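Local coordinates for coenzyme PQQ synthesis protein B (Methylobacterium extorquens, PDB 4Z7R) that takes part in the biosynthesis of the redox cofactor pyrroloquinoline quinone, and binds zinc as a member of the metallo-beta-lactamase superfamily, at the interface of chains A and B. Residues are numbered along the deposited sequence; one frame, centred on the assembly and turned at random. Chains: chain A/B, Coenzyme PQQ synthesis protein B.

Contact 1: the interface of chains A and B. Residues chain A 61, 65; chain B 13-15, 28, 36-37.
A:Arg61 and A:Gln65, one turn apart on helix 60-66, meet an irregular stretch of chain B in which the peptide bond before B:Pro15 is cis. With CG anti to its backbone N (chi1 -171°) and the chain extended as far as NE, A:Arg61 reaches with NH1 between the loop segments 13-15 and 36-37 of the partner and donates from there to the carbonyl O of B:Pro15 at 3.0 Å. The bond is bent, 144° at the hydrogen, and the oxygen lies out of the guanidinium plane; NE adds a weak bond to the same O. NH1 also lies 2.8 Å from B:Arg37 O, but that oxygen is above the guanidinium plane, where the N-H bonds do not aim, so this is a close polar approach and not a hydrogen bond. A:Gln65 lies along one face of the guanidinium, and its amide NE2 bonds weakly to A:Arg61 O at 3.3 Å. The amide stands nearly perpendicular to the indole of B:Trp28, whose CZ3 touches A:Gln65 CA at 3.8 Å, while OE1 rests 3.9 Å from B:Pro36 CB. Behind this surface B:Pro15 CG sits over the centre of the indole ring, packing proline and tryptophan together. In the fold, a helix of one subunit thus packs on the loops of residues 13-15 and 36-37 and the end of helix 22-28 of the other.

Contact 2: the interface of chains A and B. Residues chain A 11-12, 39, 58, 91-92, 95; chain B 98-99, 101-102, 123, 126.
A:Val91 and A:Gln39 receive B:Arg101 beside a zinc site of the metallo-beta-lactamase fold: A:Val91 and the zinc ligand A:Asp92 lie in the counterpart of the family's HxHxDH metal-binding motif, here only partly kept, with its Asp-His end conserved. Direct hydrogen bonding runs from B:Arg101 NH1 to the side-chain carbonyl OE1 of A:Gln39 at 3.0 Å. The arginine CG sits between its backbone N and carbonyl carbon (chi1 62°) and the chain runs extended to NE, which carries the guanidinium to A:Gln39. The groups meet tip to tip with amide and guanidinium almost coplanar, 16° apart, and the donor approaches nearly along the C=O axis. The same OE1 accepts from A:Gly12 N at 2.8 Å, from well above the amide plane, so two N-H groups from different subunits grip one oxygen. On its own chain, B:Arg101 NH2 donates in the guanidinium plane to B:Leu98 O at 2.7 Å, helping to fix its rotation. A water lies 3.1 Å from B:Arg101 NH2, bonded also to B:Thr99 OG1 and A:Gln39 NE2. Charge enters through B:Glu102 of the same chain, whose OE2 lies over one guanidinium face in a long salt bridge, 3.7 Å from B:Arg101 NH1. Apolar packing takes the opposite face, where A:Val91 CG1 comes within 3.6 Å of B:Arg101 CZ. Its other methyl, CG2, turns to B:Val126 CG1 at 3.5 Å and to B:Val123, while A:Ala95 CB meets B:Leu98 CD1 at 3.9 Å.

Contact 3: the interface of chains A and B. Residues chain A 17, 19-20, 28; chain B 72-74.
A:Arg20 and A:Trp28 meet the B:Pro72-B:Glu74 loop in a small, mixed apolar and charged contact between two copies of one protein, which ties a loop of one subunit to the zinc-binding cysteine segment of the other in the deposited dimer. B:Pro72 enters ring first. Its CD lies over the indole face of A:Trp28, 3.7 Å from the centroid of the six-membered ring, a CH-pi contact displaced toward the rim, and is 3.4 Å from CZ2. The carbonyl O of A:Trp17 touches the same proline CD at 3.4 Å from another side. The indole is held by its own chain: NE1 donates to A:Cys19 O at 2.9 Å, almost head-on to the carbonyl and near the ring plane. A:Arg20 crosses B:Pro72 at about a right angle, its CG 3.9 Å from the proline CG. Bends at its second and third torsions (chi2 -69°, chi3 -88°) fold the side chain back, and NH2 forms a salt bridge with B:Glu74 OE2 at 2.6 Å. That bond is fairly straight, yet guanidinium and carboxylate are turned 75° apart, and OE2 is met from above the carboxylate plane. Because A:Cys19 is a zinc ligand together with A:Cys21, A:Cys24 and A:Asn268, the contact probably helps to steady the loop around this metal site, with A:Trp28 bridging ligand backbone and partner.

Contact 1: the interface of chains A and B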
loop_
_atom_site.group_PDB
_atom_site.type_symbol
_atom_site.label_atom_id
_atom_site.label_comp_id
_atom_site.label_asym_id
_atom_site.label_seq_id
_atom_site.Cartn_x
_atom_site.Cartn_y
_atom_site.Cartn_z
ATOM N N ARG A 61 0.308 -5.494 1.560
ATOM C CA ARG A 61 1.283 -6.432 1.029
ATOM C C ARG A 61 2.440 -6.634 2.012
ATOM O O ARG A 61 2.911 -7.754 2.204
ATOM C CB ARG A 61 1.801 -5.969 -0.331
ATOM C CG ARG A 61 2.639 -7.027 -0.996
ATOM C CD ARG A 61 3.009 -6.699 -2.425
ATOM N NE ARG A 61 4.077 -7.597 -2.841
ATOM C CZ ARG A 61 5.360 -7.373 -2.596
ATOM N NH1 ARG A 61 6.272 -8.251 -2.983
ATOM N NH2 ARG A 61 5.729 -6.263 -1.967
ATOM N N GLN A 65 3.413 -10.086 4.217
ATOM C CA GLN A 65 4.785 -10.586 4.273
ATOM C C GLN A 65 5.274 -10.735 5.711
ATOM O O GLN A 65 5.876 -11.747 6.071
ATOM C CB GLN A 65 5.740 -9.654 3.516
ATOM C CG GLN A 65 5.598 -9.658 2.003
ATOM C CD GLN A 65 6.515 -8.644 1.338
ATOM O OE1 GLN A 65 7.668 -8.944 1.030
ATOM N NE2 GLN A 65 6.009 -7.438 1.123
ATOM N N GLY B 13 4.422 -8.053 -7.205
ATOM C CA GLY B 13 5.664 -8.024 -6.451
ATOM C C GLY B 13 6.275 -9.396 -6.229
ATOM O O GLY B 13 5.825 -10.389 -6.799
ATOM N N VAL B 14 7.310 -9.445 -5.396
ATOM C CA VAL B 14 7.958 -10.698 -5.018
ATOM C C VAL B 14 8.142 -10.754 -3.500
ATOM O O VAL B 14 8.856 -9.930 -2.935
ATOM C CB VAL B 14 9.337 -10.861 -5.695
ATOM C CG1 VAL B 14 9.952 -12.205 -5.335
ATOM C CG2 VAL B 14 9.230 -10.692 -7.209
ATOM N N PRO B 15 7.476 -11.707 -2.829
ATOM C CA PRO B 15 6.527 -12.666 -3.404
ATOM C C PRO B 15 5.175 -12.025 -3.705
ATOM O O PRO B 15 4.920 -10.902 -3.272
ATOM C CB PRO B 15 6.392 -13.718 -2.303
ATOM C CG PRO B 15 6.571 -12.931 -1.044
ATOM C CD PRO B 15 7.611 -11.883 -1.370
ATOM N N TRP B 28 8.933 -16.340 1.048
ATOM C CA TRP B 28 8.073 -16.518 2.217
ATOM C C TRP B 28 8.854 -17.120 3.382
ATOM O O TRP B 28 8.603 -16.798 4.541
ATOM C CB TRP B 28 6.868 -17.409 1.894
ATOM C CG TRP B 28 5.864 -16.802 0.952
ATOM C CD1 TRP B 28 5.481 -17.294 -0.260
ATOM C CD2 TRP B 28 5.121 -15.589 1.144
ATOM N NE1 TRP B 28 4.543 -16.471 -0.834
ATOM C CE2 TRP B 28 4.307 -15.415 0.006
ATOM C CE3 TRP B 28 5.064 -14.637 2.166
ATOM C CZ2 TRP B 28 3.449 -14.328 -0.139
ATOM C CZ3 TRP B 28 4.209 -13.558 2.021
ATOM C CH2 TRP B 28 3.411 -13.414 0.878
ATOM N N PRO B 36 13.103 -10.077 -1.626
ATOM C CA PRO B 36 11.752 -9.545 -1.822
ATOM C C PRO B 36 11.775 -8.256 -2.632
ATOM O O PRO B 36 12.711 -7.470 -2.494
ATOM C CB PRO B 36 11.260 -9.288 -0.393
ATOM C CG PRO B 36 12.103 -10.184 0.462
ATOM C CD PRO B 36 13.446 -10.198 -0.200
ATOM N N ARG B 37 10.764 -8.049 -3.468
ATOM C CA ARG B 37 10.726 -6.879 -4.335
ATOM C C ARG B 37 9.342 -6.255 -4.372
ATOM O O ARG B 37 8.330 -6.954 -4.406
ATOM C CB ARG B 37 11.155 -7.243 -5.759
ATOM C CG ARG B 37 12.631 -7.565 -5.927
ATOM C CD ARG B 37 12.874 -8.255 -7.263
ATOM N NE ARG B 37 14.277 -8.228 -7.671
ATOM C CZ ARG B 37 15.207 -9.051 -7.197
ATOM N NH1 ARG B 37 16.455 -8.961 -7.632
ATOM N NH2 ARG B 37 14.889 -9.965 -6.287
#

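Contact 2: the interface of chains A and B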
loop_
_atom_site.group_PDB
_atom_site.type_symbol
_atom_site.label_atom_id
_atom_site.label_comp_id
_atom_site.label_asym_id
_atom_site.label_seq_id
_atom_site.Cartn_x
_atom_site.Cartn_y
_atom_site.Cartn_z
ATOM N N GLY A 11 -4.326 6.437 9.564
ATOM C CA GLY A 11 -3.970 6.830 8.213
ATOM C C GLY A 11 -2.612 7.508 8.185
ATOM O O GLY A 11 -2.317 8.346 9.035
ATOM N N GLY A 12 -1.777 7.118 7.229
ATOM C CA GLY A 12 -0.444 7.678 7.091
ATOM C C GLY A 12 0.632 6.765 7.650
ATOM O O GLY A 12 1.784 6.797 7.213
ATOM N N GLN A 39 -0.661 0.759 8.509
ATOM C CA GLN A 39 -1.985 1.337 8.736
ATOM C C GLN A 39 -3.068 0.330 9.121
ATOM O O GLN A 39 -3.021 -0.834 8.728
ATOM C CB GLN A 39 -2.422 2.133 7.506
ATOM C CG GLN A 39 -1.628 3.431 7.346
ATOM C CD GLN A 39 -1.689 4.000 5.945
ATOM O OE1 GLN A 39 -2.507 4.870 5.651
ATOM N NE2 GLN A 39 -0.811 3.519 5.073
ATOM N N PRO A 58 -3.340 0.370 2.837
ATOM C CA PRO A 58 -2.362 0.551 1.758
ATOM C C PRO A 58 -1.084 -0.270 1.961
ATOM O O PRO A 58 -0.341 -0.484 1.004
ATOM C CB PRO A 58 -2.055 2.053 1.810
ATOM C CG PRO A 58 -3.273 2.661 2.421
ATOM C CD PRO A 58 -3.736 1.660 3.433
ATOM N N VAL A 91 -9.592 5.758 3.085
ATOM C CA VAL A 91 -8.578 5.226 2.179
ATOM C C VAL A 91 -7.643 4.248 2.889
ATOM O O VAL A 91 -7.233 3.241 2.308
ATOM C CB VAL A 91 -7.768 6.370 1.521
ATOM C CG1 VAL A 91 -6.331 5.959 1.251
ATOM C CG2 VAL A 91 -8.442 6.789 0.236
ATOM N N ASP A 92 -7.350 4.497 4.162
ATOM C CA ASP A 92 -6.442 3.603 4.875
ATOM C C ASP A 92 -7.118 2.275 5.234
ATOM O O ASP A 92 -6.466 1.357 5.723
ATOM C CB ASP A 92 -5.889 4.272 6.140
ATOM C CG ASP A 92 -6.972 4.660 7.127
ATOM O OD1 ASP A 92 -8.129 4.832 6.704
ATOM O OD2 ASP A 92 -6.667 4.785 8.330
ATOM N N ALA A 95 -7.835 0.908 0.539
ATOM C CA ALA A 95 -6.826 0.932 -0.525
ATOM C C ALA A 95 -6.193 -0.440 -0.758
ATOM O O ALA A 95 -5.821 -0.775 -1.884
ATOM C CB ALA A 95 -5.745 1.960 -0.214
ATOM N N LEU B 98 -3.027 6.942 -3.798
ATOM C CA LEU B 98 -3.853 7.018 -2.597
ATOM C C LEU B 98 -3.021 7.237 -1.332
ATOM O O LEU B 98 -3.540 7.690 -0.315
ATOM C CB LEU B 98 -4.702 5.752 -2.451
ATOM C CG LEU B 98 -5.718 5.482 -3.560
ATOM C CD1 LEU B 98 -6.501 4.202 -3.269
ATOM C CD2 LEU B 98 -6.650 6.678 -3.723
ATOM N N THR B 99 -1.732 6.916 -1.398
ATOM C CA THR B 99 -0.831 7.117 -0.264
ATOM C C THR B 99 -0.333 8.572 -0.220
ATOM O O THR B 99 -0.075 9.126 0.851
ATOM C CB THR B 99 0.359 6.124 -0.329
ATOM O OG1 THR B 99 -0.069 4.834 0.128
ATOM C CG2 THR B 99 1.537 6.585 0.518
ATOM N N ARG B 101 -1.468 11.545 -0.138
ATOM C CA ARG B 101 -2.711 12.298 0.025
ATOM C C ARG B 101 -2.707 13.399 1.087
ATOM O O ARG B 101 -3.557 14.288 1.057
ATOM C CB ARG B 101 -3.849 11.321 0.344
ATOM C CG ARG B 101 -3.663 10.551 1.646
ATOM C CD ARG B 101 -4.822 9.589 1.900
ATOM N NE ARG B 101 -4.689 8.909 3.184
ATOM C CZ ARG B 101 -4.031 7.767 3.364
ATOM N NH1 ARG B 101 -3.959 7.229 4.573
ATOM N NH2 ARG B 101 -3.438 7.166 2.338
ATOM N N GLU B 102 -1.766 13.348 2.022
ATOM C CA GLU B 102 -1.850 14.209 3.198
ATOM C C GLU B 102 -1.400 15.645 2.938
ATOM O O GLU B 102 -0.462 16.133 3.567
ATOM C CB GLU B 102 -1.033 13.616 4.350
ATOM C CG GLU B 102 -1.625 12.345 4.945
ATOM C CD GLU B 102 -1.164 11.093 4.225
ATOM O OE1 GLU B 102 -0.530 11.217 3.156
ATOM O OE2 GLU B 102 -1.435 9.983 4.727
ATOM N N VAL B 123 -12.303 8.167 -5.175
ATOM C CA VAL B 123 -11.369 7.804 -4.112
ATOM C C VAL B 123 -10.005 8.487 -4.313
ATOM O O VAL B 123 -9.284 8.748 -3.349
ATOM C CB VAL B 123 -11.192 6.268 -4.013
ATOM C CG1 VAL B 123 -10.444 5.716 -5.222
ATOM C CG2 VAL B 123 -10.490 5.894 -2.716
ATOM N N VAL B 126 -8.485 12.130 -2.809
ATOM C CA VAL B 126 -7.620 12.335 -1.652
ATOM C C VAL B 126 -6.397 13.165 -2.048
ATOM O O VAL B 126 -5.747 13.775 -1.200
ATOM C CB VAL B 126 -7.172 11.001 -1.027
ATOM C CG1 VAL B 126 -8.378 10.234 -0.499
ATOM C CG2 VAL B 126 -6.390 10.170 -2.034
HETATM O O HOH W 1 -0.910 5.408 2.793
#

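Contact 3: the interface of chains A and B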
loop_
_atom_site.group_PDB
_atom_site.type_symbol
_atom_site.label_atom_id
_atom_site.label_comp_id
_atom_site.label_asym_id
_atom_site.label_seq_id
_atom_site.Cartn_x
_atom_site.Cartn_y
_atom_site.Cartn_z
ATOM N N TRP A 17 4.675 9.559 5.243
ATOM C CA TRP A 17 5.640 9.779 4.163
ATOM C C TRP A 17 6.100 11.226 4.019
ATOM O O TRP A 17 7.212 11.480 3.562
ATOM C CB TRP A 17 5.055 9.301 2.834
ATOM C CG TRP A 17 3.987 10.184 2.282
ATOM C CD1 TRP A 17 2.688 10.271 2.705
ATOM C CD2 TRP A 17 4.116 11.100 1.187
ATOM N NE1 TRP A 17 2.006 11.190 1.941
ATOM C CE2 TRP A 17 2.859 11.710 1.002
ATOM C CE3 TRP A 17 5.172 11.461 0.344
ATOM C CZ2 TRP A 17 2.632 12.666 0.013
ATOM C CZ3 TRP A 17 4.945 12.408 -0.638
ATOM C CH2 TRP A 17 3.684 12.997 -0.798
ATOM N N CYS A 19 5.856 13.528 6.727
ATOM C CA CYS A 19 5.865 14.121 8.057
ATOM C C CYS A 19 7.225 14.039 8.730
ATOM O O CYS A 19 7.888 13.005 8.688
ATOM C CB CYS A 19 4.816 13.456 8.947
ATOM S SG CYS A 19 4.608 14.283 10.537
ATOM N N ARG A 20 7.629 15.142 9.354
ATOM C CA ARG A 20 8.848 15.177 10.149
ATOM C C ARG A 20 8.581 15.694 11.557
ATOM O O ARG A 20 9.412 16.400 12.128
ATOM C CB ARG A 20 9.916 16.040 9.473
ATOM C CG ARG A 20 10.666 15.328 8.368
ATOM C CD ARG A 20 11.546 14.228 8.928
ATOM N NE ARG A 20 12.870 14.717 9.293
ATOM C CZ ARG A 20 14.001 14.103 8.965
ATOM N NH1 ARG A 20 13.963 12.975 8.269
ATOM N NH2 ARG A 20 15.169 14.614 9.333
ATOM N N TRP A 28 12.178 7.797 11.356
ATOM C CA TRP A 28 13.036 7.960 10.184
ATOM C C TRP A 28 14.499 7.675 10.522
ATOM O O TRP A 28 15.245 7.140 9.702
ATOM C CB TRP A 28 12.912 9.373 9.603
ATOM C CG TRP A 28 11.591 9.690 8.954
ATOM C CD1 TRP A 28 10.713 10.667 9.327
ATOM C CD2 TRP A 28 11.016 9.054 7.804
ATOM N NE1 TRP A 28 9.624 10.672 8.491
ATOM C CE2 TRP A 28 9.783 9.691 7.549
ATOM C CE3 TRP A 28 11.418 8.003 6.971
ATOM C CZ2 TRP A 28 8.949 9.310 6.498
ATOM C CZ3 TRP A 28 10.589 7.630 5.925
ATOM C CH2 TRP A 28 9.371 8.283 5.696
ATOM N N PRO B 72 11.290 12.578 3.841
ATOM C CA PRO B 72 10.925 13.996 3.928
ATOM C C PRO B 72 12.027 14.829 4.567
ATOM O O PRO B 72 12.768 14.324 5.413
ATOM C CB PRO B 72 9.670 13.985 4.808
ATOM C CG PRO B 72 9.784 12.730 5.607
ATOM C CD PRO B 72 10.429 11.735 4.686
ATOM N N ARG B 73 12.135 16.087 4.156
ATOM C CA ARG B 73 13.131 16.988 4.716
ATOM C C ARG B 73 12.541 17.679 5.936
ATOM O O ARG B 73 11.346 17.564 6.196
ATOM C CB ARG B 73 13.587 18.015 3.675
ATOM C CG ARG B 73 14.148 17.393 2.404
ATOM C CD ARG B 73 14.821 18.429 1.518
ATOM N NE ARG B 73 15.985 19.028 2.163
ATOM C CZ ARG B 73 17.230 18.583 2.020
ATOM N NH1 ARG B 73 17.478 17.533 1.246
ATOM N NH2 ARG B 73 18.227 19.188 2.647
ATOM N N GLU B 74 13.383 18.390 6.679
ATOM C CA GLU B 74 12.948 19.105 7.874
ATOM C C GLU B 74 11.790 20.063 7.600
ATOM O O GLU B 74 11.745 20.718 6.561
ATOM C CB GLU B 74 14.122 19.870 8.485
ATOM C CG GLU B 74 15.216 18.972 9.036
ATOM C CD GLU B 74 14.743 18.120 10.197
ATOM O OE1 GLU B 74 13.863 18.577 10.956
ATOM O OE2 GLU B 74 15.253 16.990 10.351
#

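The three contacts are parts of a two-fold symmetric interface, each with a twin. Centres of their C-alpha atoms lie about 21 Å apart for contacts 1 and 2, 17 Å for contacts 2 and 3, and 26 Å for contacts 1 and 3. The segment from residue 11 to 20 serves all of them, and Trp28 joins contact 1 from chain B and contact 3 from chain A. With the twins counted, each subunit uses this N-terminal region in all three contacts. Contacts 2 and 3 lie beside different zinc sites, so assembly and metal-site architecture may be coupled, though the structure alone does not show that the deposited dimer is biological.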